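Long-range contacts in L-threonine-O-3-phosphate decarboxylase (PDB 3FKD), which probably uses pyridoxal 5'-phosphate as cofactor to remove the carboxyl group of L-threonine O-3-phosphate: residues V18-T23 / T321-A326; D66-L71 / A211-M216; Q82-F87 / R107-E112; P202-G207 / A230-A235; D259-L264 / T278-R283. One frame throughout, in Å; residues are numbered along the deposited sequence.

Contact 1 (V18-T23 / T321-A326); sequences VNFSTT and TTQRPA
The side chain of Q323 leads from the hydrophobic to the polar half of this contact. Q323 CB stands 3.7 Å from F20 CE1. CG, set anti to the carbonyl carbon (chi1 -63°), comes next and lies over one face of the F20 ring, offset toward the rim, with Q323 CG 3.7 Å from the ring centroid, a CH-pi contact. A bend at chi2 then turns the amide back over its own segment, so that Q323 NE2 donates to T321 O at 2.9 Å from above the carbonyl plane. The amide and the F20 ring stand 81° apart. T321 provides the direct polar links between the segments: T321 N donates to F20 O at 3.0 Å, nearly straight (169°) and on a lone pair, while T321 OG1 donates to T22 O at a very short 2.5 Å. An Asx turn shapes the segment 18-23, N19 OD1 accepting from both S21 N and S21 OG. F331, of helix 325-339, also meets the F20 ring. The chemistry implies a turn held by one backbone N-H and one side-chain hydroxyl, both donating to main-chain carbonyls, while Q323 gives methylenes to F20 and spends its amide N-H on T321 O.

Contact 2 (D66-L71 / A211-M216); sequences DNNAIL and ANKDFM
Closest in is a single backbone bond: A211 N donates to A69 O at 3.1 Å with a fairly straight 154° angle, although the place of A69 O is less certain. Around it sits M216, a selenomethionine with CG anti to the backbone N (chi1 -166°) and bent at chi2 and chi3. M216 CG lies 3.6 Å from N68 O, and M216 SE packs 3.8 Å from L71 CB. Further out, K213, its CG between backbone N and carbonyl carbon (chi1 51°), crosses N68 obliquely, K213 CD lying 3.8 Å from N68 CB. What positions these groups is a helix start: N212 is the N-cap, and N212 O accepts from M216 N at 2.9 Å, closing the first turn. A 3-10 segment, 67-69, delivers A69 to the strand. The contact thus lies at the edge of the seven-stranded sheet, where strand 70-73 runs antiparallel to 207-210; M216 reaches I209 of that neighbour, I70 packs on helix 53-62, and F215 meets F87, just past helix 75-86.

Contact 3 (Q82-F87 / R107-E112); sequences QIAQAF and RMYEHE
Two flat side chains, Y109 and H111, meet the end of helix 75-86 in different ways. Y109 presents a face: Q85 CB sits over the ring centre, 3.7 Å from the centroid and 13° off the normal, while M108 CG covers the opposite face toward the rim. Q85 CG is anti to the backbone N, and the chain runs on extended across the ring, its amide plane ending 26° from the plane of Y109. A84 CB also touches Y109 CD1 at 3.8 Å. H111 comes with its edge, CE1 lying 3.1 Å from A84 O, close to the ring plane, and equally 3.1 Å from F87 O. Helix 100-108 ends in a Schellman motif with E110, at positive phi, as its C-prime residue; Y109 and H111 flank it. At the polar tips one water joins Q85 OE1 at 3.0 Å, to which it donates, and Y109 OH at 2.9 Å. Q85 NE2 bonds to Y109 OH of the second subunit, and Y109 OH to Q85 NE2 there. CH-pi packing thus seats Y109, just after helix 100-108, on Q85, the carbonyls would tend to polarise H111 CE1, and the amide-phenol pairs extend the contact across the dimer interface.

Contact 4 (P202-G207 / A230-A235); sequences PGLRIG and ALAIEA
At the start of helix 230-241, L231 flanks the contact and packs against L231 of the second subunit. A232 follows and fills the centre: A232 CB points at the loop 202-207 and meets L204 O at 3.3 Å. A232 CB also lies 3.7 Å from I206 CB, so one methyl sits between two branched side chains and a carbonyl. That carbonyl is not left to the methyl alone, since N229 ND2 donates to L204 O and N229 OD1 accepts from A232 N. One turn on, the A235 methyl receives the tip of L204, L204 CD2 lying 3.6 Å from A235 CB. Small residues on this helix face thus allow close backbone approach, the CA atoms of L204 and A232 being 5.3 Å apart. On the loop, R205 has positive phi (57°), and the end of its side chain leads off from the helix; R205 NH1 donates to P202 O at 3.0 Å, and its NE bonds W226 O of the second subunit. The Gly-Leu-Arg-Ile-Gly run is consistent with the segment that in class I and II aminotransferases lies beside the cofactor pocket and the dimer interface.

Contact 5 (D259-L264 / T278-R283); sequences DFITAL and TFFLLR
Helix 250-266 packs here on a sheet strand in the five-stranded mixed sheet, an alpha/beta layer consistent with the small domain of class I and II aminotransferases. Within the two segments the axes run almost parallel, 10° apart, at a closest approach of 10.8 Å. F280 is the main side chain. Its CG occupies the crowded position between backbone N and carbonyl carbon (chi1 52°), which sends the ring from the strand toward the helix, where three residues receive it. F260, with CG anti to its backbone N, crosses at about a right angle: the edge of F280 is turned to the face of F260 in an offset edge-to-face pair, with the centroids of the F260 and F280 rings 5.7 Å apart and the planes at 79°. I261, with CG1 anti to the carbonyl carbon and chain extended, meets F280 tip to tip. I261 CG1 lies over one face, 4.0 Å from the F280 centroid, a CH-pi contact, and I261 CD1 comes 3.9 Å from F280 CD2. L264 also has CG anti to its carbonyl carbon, and its CD1 serves two rings, resting over the rim of one face of F260 and touching F280 CE1 at 3.8 Å. F331 adds a second edge-to-face partner to F260, from helix 325-339. Two residues on, on the same strand face, the packing continues methyl to methyl, with L264 CD1 4.2 Å from L282 CD2.

Overall arrangement
From the N terminus, the segment 18-23 opens contact 1, which closes only at 321-326 and so encloses all the others. Contact 2 opens at 66-71 and closes at 211-216, with contact 3 nested inside it. Contact 4 opens at 202-207, before contact 2 has closed, so the two cross. Contact 5 follows in series. Contacts 2 and 3 touch through F215 and F87 at the seven-stranded sheet, and contacts 3 and 4 both reach the second subunit. Contacts 1 and 5 join at the five-stranded sheet, where T322 N lies 3.1 Å from T278 O; the centres of contacts 2 and 5 are about 39 Å apart.

Contact 1 (V18-T23 / T321-A326)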
# COMPACT_ATOMS: atom_id res chain seq x y z
N VAL A 18 28.71 -1.20 -0.30
CA VAL A 18 28.43 -0.40 -1.50
C VAL A 18 27.46 -1.13 -2.43
O VAL A 18 27.71 -2.29 -2.82
CB VAL A 18 29.73 -0.10 -2.25
CG1 VAL A 18 29.46 0.79 -3.50
CG2 VAL A 18 30.73 0.56 -1.29
N ASN A 19 26.35 -0.47 -2.78
CA ASN A 19 25.26 -1.15 -3.45
C ASN A 19 25.21 -0.90 -4.95
O ASN A 19 25.01 0.23 -5.38
CB ASN A 19 23.93 -0.79 -2.82
CG ASN A 19 22.87 -1.82 -3.12
OD1 ASN A 19 23.04 -2.69 -3.97
ND2 ASN A 19 21.77 -1.74 -2.41
N PHE A 20 25.38 -1.98 -5.73
CA PHE A 20 25.41 -1.93 -7.19
C PHE A 20 24.13 -2.63 -7.72
O PHE A 20 23.88 -2.68 -8.92
CB PHE A 20 26.70 -2.62 -7.77
CG PHE A 20 28.00 -1.91 -7.47
CD1 PHE A 20 28.55 -1.01 -8.38
CD2 PHE A 20 28.67 -2.13 -6.29
CE1 PHE A 20 29.73 -0.32 -8.09
CE2 PHE A 20 29.84 -1.46 -6.01
CZ PHE A 20 30.36 -0.54 -6.91
N SER A 21 23.31 -3.13 -6.82
CA SER A 21 22.16 -3.98 -7.19
C SER A 21 20.79 -3.28 -7.36
O SER A 21 19.82 -3.94 -7.71
CB SER A 21 22.01 -5.06 -6.15
OG SER A 21 21.28 -4.56 -5.05
N THR A 22 20.70 -1.98 -7.08
CA THR A 22 19.44 -1.29 -7.18
C THR A 22 19.38 -0.31 -8.35
O THR A 22 20.38 0.27 -8.72
CB THR A 22 18.98 -0.61 -5.80
OG1 THR A 22 19.53 0.70 -5.65
CG2 THR A 22 19.34 -1.49 -4.58
N THR A 23 18.22 -0.16 -8.95
CA THR A 23 18.03 0.83 -9.98
C THR A 23 17.47 2.09 -9.36
O THR A 23 16.79 2.85 -10.02
CB THR A 23 17.10 0.34 -11.10
OG1 THR A 23 15.84 -0.05 -10.55
CG2 THR A 23 17.73 -0.87 -11.85
N THR A 321 24.36 -1.14 -11.42
CA THR A 321 24.20 0.30 -11.47
C THR A 321 25.47 1.07 -11.11
O THR A 321 26.01 0.91 -10.03
CB THR A 321 23.09 0.81 -10.50
OG1 THR A 321 21.93 0.01 -10.66
CG2 THR A 321 22.75 2.30 -10.77
N THR A 322 25.90 1.93 -12.02
CA THR A 322 27.01 2.86 -11.77
C THR A 322 26.90 3.61 -10.44
O THR A 322 25.97 4.36 -10.21
CB THR A 322 27.07 3.87 -12.91
OG1 THR A 322 27.16 3.16 -14.15
CG2 THR A 322 28.23 4.92 -12.73
N GLN A 323 27.87 3.38 -9.57
CA GLN A 323 28.01 4.07 -8.30
C GLN A 323 29.03 5.21 -8.45
O GLN A 323 29.17 5.74 -9.54
CB GLN A 323 28.38 3.06 -7.22
CG GLN A 323 27.30 1.97 -6.99
CD GLN A 323 25.86 2.58 -6.79
OE1 GLN A 323 25.65 3.40 -5.91
NE2 GLN A 323 24.92 2.20 -7.65
N ARG A 324 29.71 5.62 -7.40
CA ARG A 324 30.73 6.68 -7.60
C ARG A 324 32.02 6.20 -8.36
O ARG A 324 32.33 5.01 -8.38
CB ARG A 324 31.12 7.31 -6.27
CG ARG A 324 30.00 8.08 -5.62
CD ARG A 324 30.37 8.41 -4.17
NE ARG A 324 29.23 8.94 -3.42
CZ ARG A 324 29.27 9.26 -2.13
NH1 ARG A 324 28.18 9.74 -1.54
NH2 ARG A 324 30.39 9.12 -1.42
N PRO A 325 32.78 7.13 -8.97
CA PRO A 325 33.98 6.67 -9.70
C PRO A 325 34.93 5.87 -8.83
O PRO A 325 35.21 4.71 -9.16
CB PRO A 325 34.62 7.97 -10.16
CG PRO A 325 33.49 8.90 -10.32
CD PRO A 325 32.54 8.57 -9.17
N ALA A 326 35.38 6.43 -7.72
CA ALA A 326 36.17 5.65 -6.78
C ALA A 326 35.54 4.27 -6.44
O ALA A 326 36.26 3.30 -6.32
CB ALA A 326 36.47 6.44 -5.51

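Contact 2 (D66-L71 / A211-M216)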
# COMPACT_ATOMS: atom_id res chain seq x y z
N ASP A 66 -5.51 16.97 -16.68
CA ASP A 66 -6.69 17.18 -15.85
C ASP A 66 -6.61 16.43 -14.53
O ASP A 66 -5.96 15.39 -14.41
CB ASP A 66 -7.96 16.80 -16.60
CG ASP A 66 -8.14 17.62 -17.89
OD1 ASP A 66 -7.40 18.61 -18.09
OD2 ASP A 66 -9.03 17.27 -18.71
N ASN A 67 -7.30 16.97 -13.53
CA ASN A 67 -7.45 16.32 -12.25
C ASN A 67 -7.95 14.89 -12.44
O ASN A 67 -7.54 13.98 -11.72
CB ASN A 67 -8.46 17.11 -11.43
CG ASN A 67 -8.14 17.12 -9.95
OD1 ASN A 67 -8.43 16.16 -9.23
ND2 ASN A 67 -7.55 18.22 -9.49
N ASN A 68 -8.84 14.73 -13.42
CA ASN A 68 -9.41 13.46 -13.82
C ASN A 68 -8.41 12.41 -14.32
O ASN A 68 -8.73 11.22 -14.46
CB ASN A 68 -10.34 13.71 -15.01
CG ASN A 68 -11.68 14.20 -14.59
OD1 ASN A 68 -12.17 13.87 -13.50
ND2 ASN A 68 -12.32 14.98 -15.47
N ALA A 69 -7.21 12.85 -14.67
CA ALA A 69 -6.31 11.96 -15.37
C ALA A 69 -5.18 11.44 -14.49
O ALA A 69 -4.33 10.70 -14.99
CB ALA A 69 -5.77 12.61 -16.65
N ILE A 70 -5.14 11.85 -13.22
CA ILE A 70 -4.14 11.30 -12.30
C ILE A 70 -4.77 10.41 -11.24
O ILE A 70 -5.91 10.59 -10.83
CB ILE A 70 -3.20 12.37 -11.64
CG1 ILE A 70 -2.03 12.74 -12.56
CG2 ILE A 70 -2.56 11.84 -10.36
CD1 ILE A 70 -2.34 13.76 -13.64
N LEU A 71 -4.02 9.44 -10.79
CA LEU A 71 -4.48 8.58 -9.73
C LEU A 71 -3.23 8.21 -8.96
O LEU A 71 -2.36 7.48 -9.48
CB LEU A 71 -5.16 7.32 -10.30
CG LEU A 71 -5.46 6.27 -9.22
CD1 LEU A 71 -6.80 6.48 -8.62
CD2 LEU A 71 -5.34 4.85 -9.77
N ALA A 211 -3.77 8.65 -17.24
CA ALA A 211 -4.48 8.11 -18.38
C ALA A 211 -5.64 8.99 -18.80
O ALA A 211 -6.03 9.90 -18.07
CB ALA A 211 -4.94 6.71 -18.07
N ASN A 212 -6.19 8.75 -19.99
CA ASN A 212 -7.37 9.49 -20.40
C ASN A 212 -8.51 8.98 -19.52
O ASN A 212 -8.47 7.85 -19.07
CB ASN A 212 -7.65 9.28 -21.87
N LYS A 213 -9.52 9.80 -19.26
CA LYS A 213 -10.47 9.45 -18.20
C LYS A 213 -11.47 8.30 -18.49
O LYS A 213 -12.07 7.75 -17.58
CB LYS A 213 -11.16 10.70 -17.64
CG LYS A 213 -11.78 11.63 -18.67
CD LYS A 213 -12.50 12.77 -17.95
CE LYS A 213 -13.50 12.20 -16.91
NZ LYS A 213 -14.30 13.21 -16.12
N ASP A 214 -11.63 7.93 -19.75
CA ASP A 214 -12.34 6.70 -20.03
C ASP A 214 -11.58 5.52 -19.45
O ASP A 214 -12.15 4.68 -18.75
CB ASP A 214 -12.49 6.49 -21.53
CG ASP A 214 -13.80 7.04 -22.07
OD1 ASP A 214 -13.75 7.64 -23.17
OD2 ASP A 214 -14.86 6.87 -21.41
N PHE A 215 -10.29 5.43 -19.73
CA PHE A 215 -9.51 4.35 -19.17
C PHE A 215 -9.49 4.50 -17.66
O PHE A 215 -9.87 3.59 -16.91
CB PHE A 215 -8.09 4.34 -19.74
CG PHE A 215 -7.15 3.37 -19.07
CD1 PHE A 215 -6.98 2.11 -19.56
CD2 PHE A 215 -6.46 3.73 -17.93
CE1 PHE A 215 -6.14 1.23 -18.96
CE2 PHE A 215 -5.63 2.85 -17.31
CZ PHE A 215 -5.46 1.60 -17.84
N MSE A 216 -9.07 5.67 -17.21
CA MSE A 216 -8.96 5.94 -15.79
C MSE A 216 -10.14 5.46 -14.91
O MSE A 216 -9.93 5.11 -13.75
CB MSE A 216 -8.73 7.43 -15.54
CG MSE A 216 -8.28 7.65 -14.12
SE MSE A 216 -6.57 6.73 -13.82
CE MSE A 216 -5.44 8.20 -14.27

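Contact 3 (Q82-F87 / R107-E112)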
# COMPACT_ATOMS: atom_id res chain seq x y z
N GLN A 82 -3.25 -2.72 -10.16
CA GLN A 82 -4.57 -2.16 -10.29
C GLN A 82 -5.02 -2.09 -11.76
O GLN A 82 -6.22 -2.16 -12.04
CB GLN A 82 -4.69 -0.79 -9.62
CG GLN A 82 -6.03 -0.61 -8.88
CD GLN A 82 -6.37 0.84 -8.60
OE1 GLN A 82 -5.61 1.56 -7.94
NE2 GLN A 82 -7.51 1.27 -9.09
N ILE A 83 -4.07 -1.91 -12.67
CA ILE A 83 -4.35 -1.83 -14.11
C ILE A 83 -4.71 -3.22 -14.67
O ILE A 83 -5.71 -3.38 -15.36
CB ILE A 83 -3.13 -1.25 -14.89
CG1 ILE A 83 -2.91 0.24 -14.58
CG2 ILE A 83 -3.27 -1.48 -16.39
CD1 ILE A 83 -1.72 0.82 -15.36
N ALA A 84 -3.86 -4.20 -14.38
CA ALA A 84 -4.12 -5.61 -14.63
C ALA A 84 -5.50 -6.01 -14.16
O ALA A 84 -6.26 -6.59 -14.93
CB ALA A 84 -3.09 -6.47 -13.95
N GLN A 85 -5.82 -5.67 -12.90
CA GLN A 85 -7.13 -5.95 -12.30
C GLN A 85 -8.30 -5.41 -13.12
O GLN A 85 -9.23 -6.18 -13.50
CB GLN A 85 -7.22 -5.45 -10.85
CG GLN A 85 -8.32 -6.12 -10.04
CD GLN A 85 -8.49 -5.54 -8.62
OE1 GLN A 85 -7.79 -4.61 -8.23
NE2 GLN A 85 -9.44 -6.09 -7.88
N ALA A 86 -8.26 -4.11 -13.40
CA ALA A 86 -9.32 -3.45 -14.15
C ALA A 86 -9.60 -4.13 -15.52
O ALA A 86 -10.65 -3.90 -16.12
CB ALA A 86 -9.02 -1.97 -14.33
N PHE A 87 -8.64 -4.93 -16.01
CA PHE A 87 -8.76 -5.53 -17.34
C PHE A 87 -8.47 -7.04 -17.36
O PHE A 87 -7.84 -7.54 -18.31
CB PHE A 87 -7.89 -4.74 -18.35
CG PHE A 87 -8.35 -3.32 -18.53
CD1 PHE A 87 -7.96 -2.34 -17.66
CD2 PHE A 87 -9.25 -2.99 -19.54
CE1 PHE A 87 -8.42 -1.06 -17.79
CE2 PHE A 87 -9.71 -1.70 -19.67
CZ PHE A 87 -9.29 -0.73 -18.80
N ARG A 107 -0.56 -12.08 -14.71
CA ARG A 107 -0.87 -13.45 -14.38
C ARG A 107 -1.95 -13.44 -13.29
O ARG A 107 -3.00 -14.06 -13.44
CB ARG A 107 0.37 -14.23 -13.92
CG ARG A 107 0.04 -15.55 -13.20
CD ARG A 107 1.22 -16.19 -12.52
NE ARG A 107 1.71 -15.31 -11.46
CZ ARG A 107 2.75 -15.57 -10.65
NH1 ARG A 107 3.43 -16.71 -10.76
NH2 ARG A 107 3.11 -14.67 -9.73
N MSE A 108 -1.69 -12.71 -12.21
CA MSE A 108 -2.62 -12.72 -11.11
C MSE A 108 -4.00 -12.45 -11.63
O MSE A 108 -4.97 -13.06 -11.19
CB MSE A 108 -2.23 -11.71 -10.03
CG MSE A 108 -3.28 -11.49 -8.98
SE MSE A 108 -2.62 -10.25 -7.63
CE MSE A 108 -4.31 -9.71 -6.83
N TYR A 109 -4.11 -11.56 -12.61
CA TYR A 109 -5.44 -11.26 -13.14
C TYR A 109 -5.78 -12.00 -14.45
O TYR A 109 -6.67 -11.60 -15.19
CB TYR A 109 -5.69 -9.75 -13.16
CG TYR A 109 -5.70 -9.23 -11.74
CD1 TYR A 109 -4.55 -8.69 -11.17
CD2 TYR A 109 -6.83 -9.35 -10.95
CE1 TYR A 109 -4.54 -8.26 -9.87
CE2 TYR A 109 -6.83 -8.91 -9.63
CZ TYR A 109 -5.68 -8.36 -9.10
OH TYR A 109 -5.66 -7.92 -7.81
N GLU A 110 -5.09 -13.12 -14.66
CA GLU A 110 -5.34 -14.05 -15.77
C GLU A 110 -5.45 -13.40 -17.17
O GLU A 110 -6.38 -13.66 -17.92
CB GLU A 110 -6.55 -14.94 -15.46
CG GLU A 110 -6.29 -15.98 -14.35
CD GLU A 110 -7.55 -16.34 -13.53
OE1 GLU A 110 -8.66 -15.81 -13.84
OE2 GLU A 110 -7.43 -17.14 -12.57
N HIS A 111 -4.48 -12.54 -17.46
CA HIS A 111 -4.19 -12.03 -18.79
C HIS A 111 -3.57 -13.18 -19.59
O HIS A 111 -2.85 -14.01 -19.03
CB HIS A 111 -3.17 -10.87 -18.70
CG HIS A 111 -3.77 -9.52 -18.42
ND1 HIS A 111 -4.49 -9.24 -17.28
CD2 HIS A 111 -3.74 -8.37 -19.14
CE1 HIS A 111 -4.89 -7.98 -17.30
NE2 HIS A 111 -4.45 -7.43 -18.42
N GLU A 112 -3.83 -13.25 -20.89
CA GLU A 112 -3.02 -14.12 -21.75
C GLU A 112 -1.76 -13.36 -22.15
O GLU A 112 -1.84 -12.34 -22.82
CB GLU A 112 -3.80 -14.58 -22.98
CG GLU A 112 -5.13 -15.26 -22.64
CD GLU A 112 -5.86 -15.81 -23.86
OE1 GLU A 112 -7.08 -15.51 -24.02
OE2 GLU A 112 -5.21 -16.55 -24.65
O HOH W 1 -4.96 -5.13 -7.39

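Contact 4 (P202-G207 / A230-A235)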
# COMPACT_ATOMS: atom_id res chain seq x y z
N PRO A 202 12.13 4.56 -2.12
CA PRO A 202 11.44 3.29 -2.35
C PRO A 202 10.59 2.83 -1.14
O PRO A 202 9.55 2.21 -1.34
CB PRO A 202 12.60 2.29 -2.59
CG PRO A 202 13.84 2.99 -2.30
CD PRO A 202 13.58 4.39 -1.89
N GLY A 203 11.05 3.12 0.07
CA GLY A 203 10.35 2.74 1.28
C GLY A 203 9.06 3.49 1.59
O GLY A 203 8.26 3.02 2.36
N LEU A 204 8.86 4.64 0.96
CA LEU A 204 7.66 5.42 1.13
C LEU A 204 6.47 4.89 0.35
O LEU A 204 5.33 5.17 0.70
CB LEU A 204 7.91 6.87 0.74
CG LEU A 204 8.00 7.92 1.84
CD1 LEU A 204 8.26 7.24 3.15
CD2 LEU A 204 9.10 8.96 1.53
N ARG A 205 6.74 4.12 -0.70
CA ARG A 205 5.68 3.52 -1.54
C ARG A 205 4.74 4.53 -2.13
O ARG A 205 3.62 4.60 -1.73
CB ARG A 205 4.86 2.49 -0.76
CG ARG A 205 5.71 1.51 0.11
CD ARG A 205 6.84 0.72 -0.65
NE ARG A 205 6.34 -0.02 -1.79
CZ ARG A 205 6.70 0.18 -3.06
NH1 ARG A 205 7.60 1.11 -3.38
NH2 ARG A 205 6.16 -0.57 -4.02
N ILE A 206 5.19 5.31 -3.11
CA ILE A 206 4.30 6.27 -3.72
C ILE A 206 4.60 6.37 -5.25
O ILE A 206 5.76 6.25 -5.66
CB ILE A 206 4.24 7.60 -2.88
CG1 ILE A 206 3.02 8.45 -3.23
CG2 ILE A 206 5.56 8.43 -2.87
CD1 ILE A 206 2.86 8.74 -4.67
N GLY A 207 3.55 6.50 -6.07
CA GLY A 207 3.66 6.56 -7.51
C GLY A 207 2.34 7.00 -8.08
O GLY A 207 1.42 7.28 -7.32
N ALA A 230 0.34 8.71 4.61
CA ALA A 230 0.38 10.16 4.88
C ALA A 230 1.72 10.79 4.67
O ALA A 230 1.82 11.86 4.10
CB ALA A 230 -0.14 10.48 6.33
N LEU A 231 2.76 10.13 5.16
CA LEU A 231 4.12 10.61 5.02
C LEU A 231 4.53 10.61 3.57
O LEU A 231 5.25 11.51 3.16
CB LEU A 231 5.09 9.73 5.77
CG LEU A 231 5.12 9.91 7.27
CD1 LEU A 231 5.99 8.79 7.85
CD2 LEU A 231 5.61 11.35 7.70
N ALA A 232 4.09 9.61 2.82
CA ALA A 232 4.39 9.54 1.39
C ALA A 232 3.77 10.70 0.65
O ALA A 232 4.40 11.28 -0.24
CB ALA A 232 3.96 8.18 0.74
N ILE A 233 2.54 11.04 1.02
CA ILE A 233 1.84 12.16 0.38
C ILE A 233 2.66 13.42 0.62
O ILE A 233 2.83 14.26 -0.27
CB ILE A 233 0.34 12.30 0.89
CG1 ILE A 233 -0.61 11.43 0.04
CG2 ILE A 233 -0.13 13.71 0.76
CD1 ILE A 233 -1.80 10.82 0.82
N GLU A 234 3.22 13.48 1.82
CA GLU A 234 3.96 14.62 2.32
C GLU A 234 5.35 14.75 1.65
O GLU A 234 5.75 15.85 1.27
CB GLU A 234 4.04 14.49 3.85
CG GLU A 234 4.69 15.62 4.56
CD GLU A 234 3.88 16.93 4.57
OE1 GLU A 234 2.71 16.94 4.17
OE2 GLU A 234 4.44 17.96 5.00
N ALA A 235 6.03 13.63 1.45
CA ALA A 235 7.29 13.60 0.72
C ALA A 235 7.09 14.06 -0.71
O ALA A 235 7.85 14.90 -1.22
CB ALA A 235 7.91 12.22 0.75

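Contact 5 (D259-L264 / T278-R283)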
# COMPACT_ATOMS: atom_id res chain seq x y z
N ASP A 259 32.68 5.63 -18.55
CA ASP A 259 33.99 5.24 -17.98
C ASP A 259 33.91 3.90 -17.24
O ASP A 259 34.92 3.21 -17.11
CB ASP A 259 34.58 6.26 -17.02
CG ASP A 259 34.57 7.68 -17.55
OD1 ASP A 259 34.40 7.90 -18.77
OD2 ASP A 259 34.74 8.59 -16.70
N PHE A 260 32.73 3.55 -16.74
CA PHE A 260 32.57 2.28 -16.04
C PHE A 260 32.49 1.12 -17.04
O PHE A 260 33.17 0.11 -16.86
CB PHE A 260 31.33 2.33 -15.15
CG PHE A 260 31.25 1.23 -14.11
CD1 PHE A 260 32.35 0.47 -13.79
CD2 PHE A 260 30.08 1.03 -13.40
CE1 PHE A 260 32.28 -0.50 -12.82
CE2 PHE A 260 30.03 0.06 -12.43
CZ PHE A 260 31.13 -0.71 -12.15
N ILE A 261 31.70 1.28 -18.10
CA ILE A 261 31.49 0.23 -19.09
C ILE A 261 32.74 -0.08 -19.92
O ILE A 261 33.00 -1.24 -20.26
CB ILE A 261 30.29 0.54 -20.01
CG1 ILE A 261 28.98 0.50 -19.17
CG2 ILE A 261 30.23 -0.48 -21.14
CD1 ILE A 261 27.70 0.85 -19.92
N THR A 262 33.51 0.96 -20.22
CA THR A 262 34.77 0.87 -20.93
C THR A 262 35.76 0.02 -20.15
O THR A 262 36.38 -0.92 -20.69
CB THR A 262 35.38 2.27 -21.08
OG1 THR A 262 34.52 3.09 -21.88
CG2 THR A 262 36.76 2.17 -21.70
N ALA A 263 35.96 0.37 -18.89
CA ALA A 263 36.83 -0.43 -18.05
C ALA A 263 36.30 -1.86 -17.98
O ALA A 263 37.08 -2.80 -18.13
CB ALA A 263 36.97 0.17 -16.68
N LEU A 264 34.99 -2.05 -17.78
CA LEU A 264 34.48 -3.40 -17.72
C LEU A 264 34.76 -4.26 -18.98
O LEU A 264 35.09 -5.45 -18.86
CB LEU A 264 33.01 -3.45 -17.32
CG LEU A 264 32.73 -3.18 -15.83
CD1 LEU A 264 31.27 -2.98 -15.59
CD2 LEU A 264 33.28 -4.22 -14.89
N THR A 278 21.86 4.52 -16.80
CA THR A 278 22.93 4.40 -15.81
C THR A 278 23.05 3.05 -15.08
O THR A 278 23.91 2.86 -14.22
CB THR A 278 22.82 5.50 -14.78
OG1 THR A 278 21.54 5.40 -14.20
CG2 THR A 278 22.90 6.84 -15.43
N PHE A 279 22.20 2.11 -15.44
CA PHE A 279 22.44 0.72 -15.06
C PHE A 279 22.48 -0.13 -16.34
O PHE A 279 22.04 0.32 -17.40
CB PHE A 279 21.35 0.22 -14.11
CG PHE A 279 19.97 0.42 -14.64
CD1 PHE A 279 19.40 -0.50 -15.49
CD2 PHE A 279 19.24 1.56 -14.29
CE1 PHE A 279 18.14 -0.29 -15.99
CE2 PHE A 279 17.97 1.77 -14.78
CZ PHE A 279 17.41 0.86 -15.62
N PHE A 280 22.97 -1.36 -16.24
CA PHE A 280 23.25 -2.20 -17.43
C PHE A 280 23.42 -3.67 -17.05
O PHE A 280 23.72 -4.00 -15.91
CB PHE A 280 24.53 -1.68 -18.17
CG PHE A 280 25.71 -1.52 -17.26
CD1 PHE A 280 26.50 -2.62 -16.93
CD2 PHE A 280 25.99 -0.31 -16.66
CE1 PHE A 280 27.56 -2.50 -16.07
CE2 PHE A 280 27.03 -0.18 -15.78
CZ PHE A 280 27.84 -1.29 -15.50
N LEU A 281 23.25 -4.56 -18.02
CA LEU A 281 23.57 -5.97 -17.85
C LEU A 281 25.09 -6.27 -18.16
O LEU A 281 25.67 -5.77 -19.13
CB LEU A 281 22.64 -6.78 -18.77
CG LEU A 281 21.36 -7.51 -18.35
CD1 LEU A 281 20.80 -7.21 -16.98
CD2 LEU A 281 20.29 -7.31 -19.40
N LEU A 282 25.75 -7.05 -17.31
CA LEU A 282 26.96 -7.69 -17.77
C LEU A 282 26.88 -9.24 -17.76
O LEU A 282 26.24 -9.86 -16.89
CB LEU A 282 28.21 -7.14 -17.08
CG LEU A 282 28.85 -7.67 -15.80
CD1 LEU A 282 28.99 -9.22 -15.76
CD2 LEU A 282 30.23 -7.00 -15.69
N ARG A 283 27.53 -9.84 -18.76
CA ARG A 283 27.56 -11.30 -18.91
C ARG A 283 28.92 -11.87 -18.52
O ARG A 283 29.96 -11.40 -19.01
CB ARG A 283 27.28 -11.68 -20.36
CG ARG A 283 26.61 -13.03 -20.53
CD ARG A 283 26.62 -13.41 -21.99
NE ARG A 283 25.40 -14.14 -22.33
CZ ARG A 283 25.35 -15.44 -22.60
NH1 ARG A 283 24.19 -16.02 -22.89
NH2 ARG A 283 26.47 -16.15 -22.58